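Local coordinates for protein monoacylglycerol lipase (PDB 6QE2) that hydrolyses monoacylglycerols, probably releasing a fatty acid and glycerol, as a serine hydrolase of the alpha/beta-hydrolase fold, at residues E65-I70 against A97-D102. Sequence-based numbering, arbitrary orientation.
Sequences EAMKII and AETRPD
T99, in the last turn of helix 88-99, meets M67 of helix 63-77 in a van der Waals approach of its hydroxyl: T99 OG1 lies 3.7 Å from the M67 sulfur SD, with the two side chains crossing at about a right angle. With chi1 at 58°, OG1 is tucked over the backbone, flanked by N and C, where it is hydrogen-bonded to the carbonyl of R95 one turn earlier and also accepts a bond from R100. In the alpha/beta-hydrolase fold of this lipase, helix 88-99 follows the probable nucleophile elbow, and helix 63-77 packs beside it; M67 also touches R95 and Y96, and I70 touches Y96. The contact thus lies where the end of one helix, with the first residue beyond it, faces the flank of the other. R100, the first residue to leave helical geometry, extends toward helix 63-77, its chain bent at chi2 (79°). R100 NH1 donates to T99 OG1 at 3.0 Å, a nearly straight bond (160°) with the oxygen close to the guanidinium plane, which helps fix the rotation of the group. M67 lies over one face of the R100 guanidinium, its CB 3.5 Å above the plane and displaced from the centre of the group toward its margin, while M67 CE lies 3.8 Å from R100 NH1. R100 NH2 makes a salt bridge to D71, one turn further along helix 63-77, and donates to a water oxygen at 3.0 Å that K68 NZ also reaches by a weak bond. A leucine in place of R100 would probably leave the D71 carboxylate without its charged mate and T99 OG1 without the bond from NH1. K68 NZ stays 5.3 Å from R100 NH2, and the shared water together with the D71 carboxylate is likely to temper the repulsion between these two positive groups.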
loop_
_atom_site.group_PDB
_atom_site.type_symbol
_atom_site.label_atom_id
_atom_site.label_comp_id
_atom_site.label_asym_id
_atom_site.label_seq_id
_atom_site.Cartn_x
_atom_site.Cartn_y
_atom_site.Cartn_z
ATOM N N GLU A 65 -11.600 4.859 -4.948
ATOM C CA GLU A 65 -11.084 5.740 -5.976
ATOM C C GLU A 65 -9.759 5.194 -6.514
ATOM O O GLU A 65 -9.550 5.144 -7.710
ATOM C CB GLU A 65 -10.912 7.152 -5.439
ATOM C CG GLU A 65 -10.428 8.140 -6.474
ATOM C CD GLU A 65 -10.648 9.579 -6.063
ATOM O OE1 GLU A 65 -10.597 9.872 -4.859
ATOM O OE2 GLU A 65 -10.863 10.415 -6.960
ATOM N N ALA A 66 -8.877 4.772 -5.618
ATOM C CA ALA A 66 -7.598 4.211 -6.023
ATOM C C ALA A 66 -7.773 2.963 -6.888
ATOM O O ALA A 66 -7.057 2.779 -7.854
ATOM C CB ALA A 66 -6.739 3.900 -4.818
ATOM N N MET A 67 -8.736 2.114 -6.553
ATOM C CA MET A 67 -8.976 0.913 -7.349
ATOM C C MET A 67 -9.449 1.265 -8.758
ATOM O O MET A 67 -9.109 0.587 -9.698
ATOM C CB MET A 67 -9.932 -0.041 -6.654
ATOM C CG MET A 67 -9.377 -0.597 -5.362
ATOM S SD MET A 67 -10.250 -2.055 -4.803
ATOM C CE MET A 67 -11.777 -1.357 -4.198
ATOM N N LYS A 68 -10.225 2.335 -8.901
ATOM C CA LYS A 68 -10.655 2.787 -10.215
ATOM C C LYS A 68 -9.455 3.327 -11.000
ATOM O O LYS A 68 -9.394 3.185 -12.203
ATOM C CB LYS A 68 -11.759 3.833 -10.108
ATOM C CG LYS A 68 -13.110 3.221 -9.810
ATOM C CD LYS A 68 -14.201 4.262 -9.690
ATOM C CE LYS A 68 -15.526 3.612 -9.331
ATOM N NZ LYS A 68 -15.599 3.257 -7.888
ATOM N N ILE A 69 -8.507 3.947 -10.309
ATOM C CA ILE A 69 -7.291 4.431 -10.943
ATOM C C ILE A 69 -6.517 3.220 -11.470
ATOM O O ILE A 69 -6.041 3.221 -12.586
ATOM C CB ILE A 69 -6.430 5.256 -9.976
ATOM C CG1 ILE A 69 -7.085 6.613 -9.725
ATOM C CG2 ILE A 69 -5.029 5.454 -10.523
ATOM C CD1 ILE A 69 -6.553 7.328 -8.508
ATOM N N ILE A 70 -6.444 2.165 -10.669
ATOM C CA ILE A 70 -5.767 0.942 -11.088
ATOM C C ILE A 70 -6.467 0.341 -12.312
ATOM O O ILE A 70 -5.814 -0.128 -13.220
ATOM C CB ILE A 70 -5.666 -0.087 -9.953
ATOM C CG1 ILE A 70 -4.802 0.457 -8.817
ATOM C CG2 ILE A 70 -5.099 -1.395 -10.467
ATOM C CD1 ILE A 70 -4.937 -0.320 -7.532
ATOM N N ALA A 97 -7.149 -7.233 -5.716
ATOM C CA ALA A 97 -7.049 -8.657 -6.011
ATOM C C ALA A 97 -8.324 -9.405 -5.659
ATOM O O ALA A 97 -8.597 -10.461 -6.241
ATOM C CB ALA A 97 -5.855 -9.264 -5.269
ATOM N N GLU A 98 -9.124 -8.862 -4.739
ATOM C CA GLU A 98 -10.383 -9.483 -4.353
ATOM C C GLU A 98 -11.523 -9.095 -5.287
ATOM O O GLU A 98 -12.376 -9.929 -5.604
ATOM C CB GLU A 98 -10.718 -9.095 -2.916
ATOM C CG GLU A 98 -9.857 -9.836 -1.925
ATOM C CD GLU A 98 -9.963 -9.318 -0.515
ATOM O OE1 GLU A 98 -10.596 -8.268 -0.293
ATOM O OE2 GLU A 98 -9.400 -9.975 0.380
ATOM N N THR A 99 -11.554 -7.842 -5.739
ATOM C CA THR A 99 -12.687 -7.334 -6.506
ATOM C C THR A 99 -12.473 -7.349 -8.016
ATOM O O THR A 99 -13.457 -7.280 -8.759
ATOM C CB THR A 99 -13.021 -5.909 -6.062
ATOM O OG1 THR A 99 -11.868 -5.083 -6.231
ATOM C CG2 THR A 99 -13.444 -5.894 -4.587
ATOM N N ARG A 100 -11.225 -7.409 -8.481
ATOM C CA ARG A 100 -10.892 -7.635 -9.888
ATOM C C ARG A 100 -9.972 -8.852 -9.982
ATOM O O ARG A 100 -8.831 -8.745 -10.448
ATOM C CB ARG A 100 -10.221 -6.409 -10.503
ATOM C CG ARG A 100 -11.119 -5.193 -10.718
ATOM C CD ARG A 100 -11.362 -4.385 -9.429
ATOM N NE ARG A 100 -11.712 -2.990 -9.719
ATOM C CZ ARG A 100 -12.318 -2.169 -8.861
ATOM N NH1 ARG A 100 -12.650 -2.592 -7.645
ATOM N NH2 ARG A 100 -12.593 -0.917 -9.219
ATOM N N PRO A 101 -10.445 -10.031 -9.558
ATOM C CA PRO A 101 -9.513 -11.142 -9.288
ATOM C C PRO A 101 -8.751 -11.630 -10.502
ATOM O O PRO A 101 -7.637 -12.149 -10.346
ATOM C CB PRO A 101 -10.425 -12.247 -8.731
ATOM C CG PRO A 101 -11.730 -11.601 -8.443
ATOM C CD PRO A 101 -11.848 -10.417 -9.327
ATOM N N ASP A 102 -9.345 -11.541 -11.679
ATOM C CA ASP A 102 -8.712 -12.063 -12.879
ATOM C C ASP A 102 -7.911 -11.059 -13.690
ATOM O O ASP A 102 -7.433 -11.387 -14.757
ATOM C CB ASP A 102 -9.772 -12.707 -13.780
ATOM C CG ASP A 102 -10.573 -13.783 -13.070
ATOM O OD1 ASP A 102 -9.980 -14.580 -12.330
ATOM O OD2 ASP A 102 -11.796 -13.841 -13.255
HETATM O O HOH W 1 -13.737 0.585 -6.930
#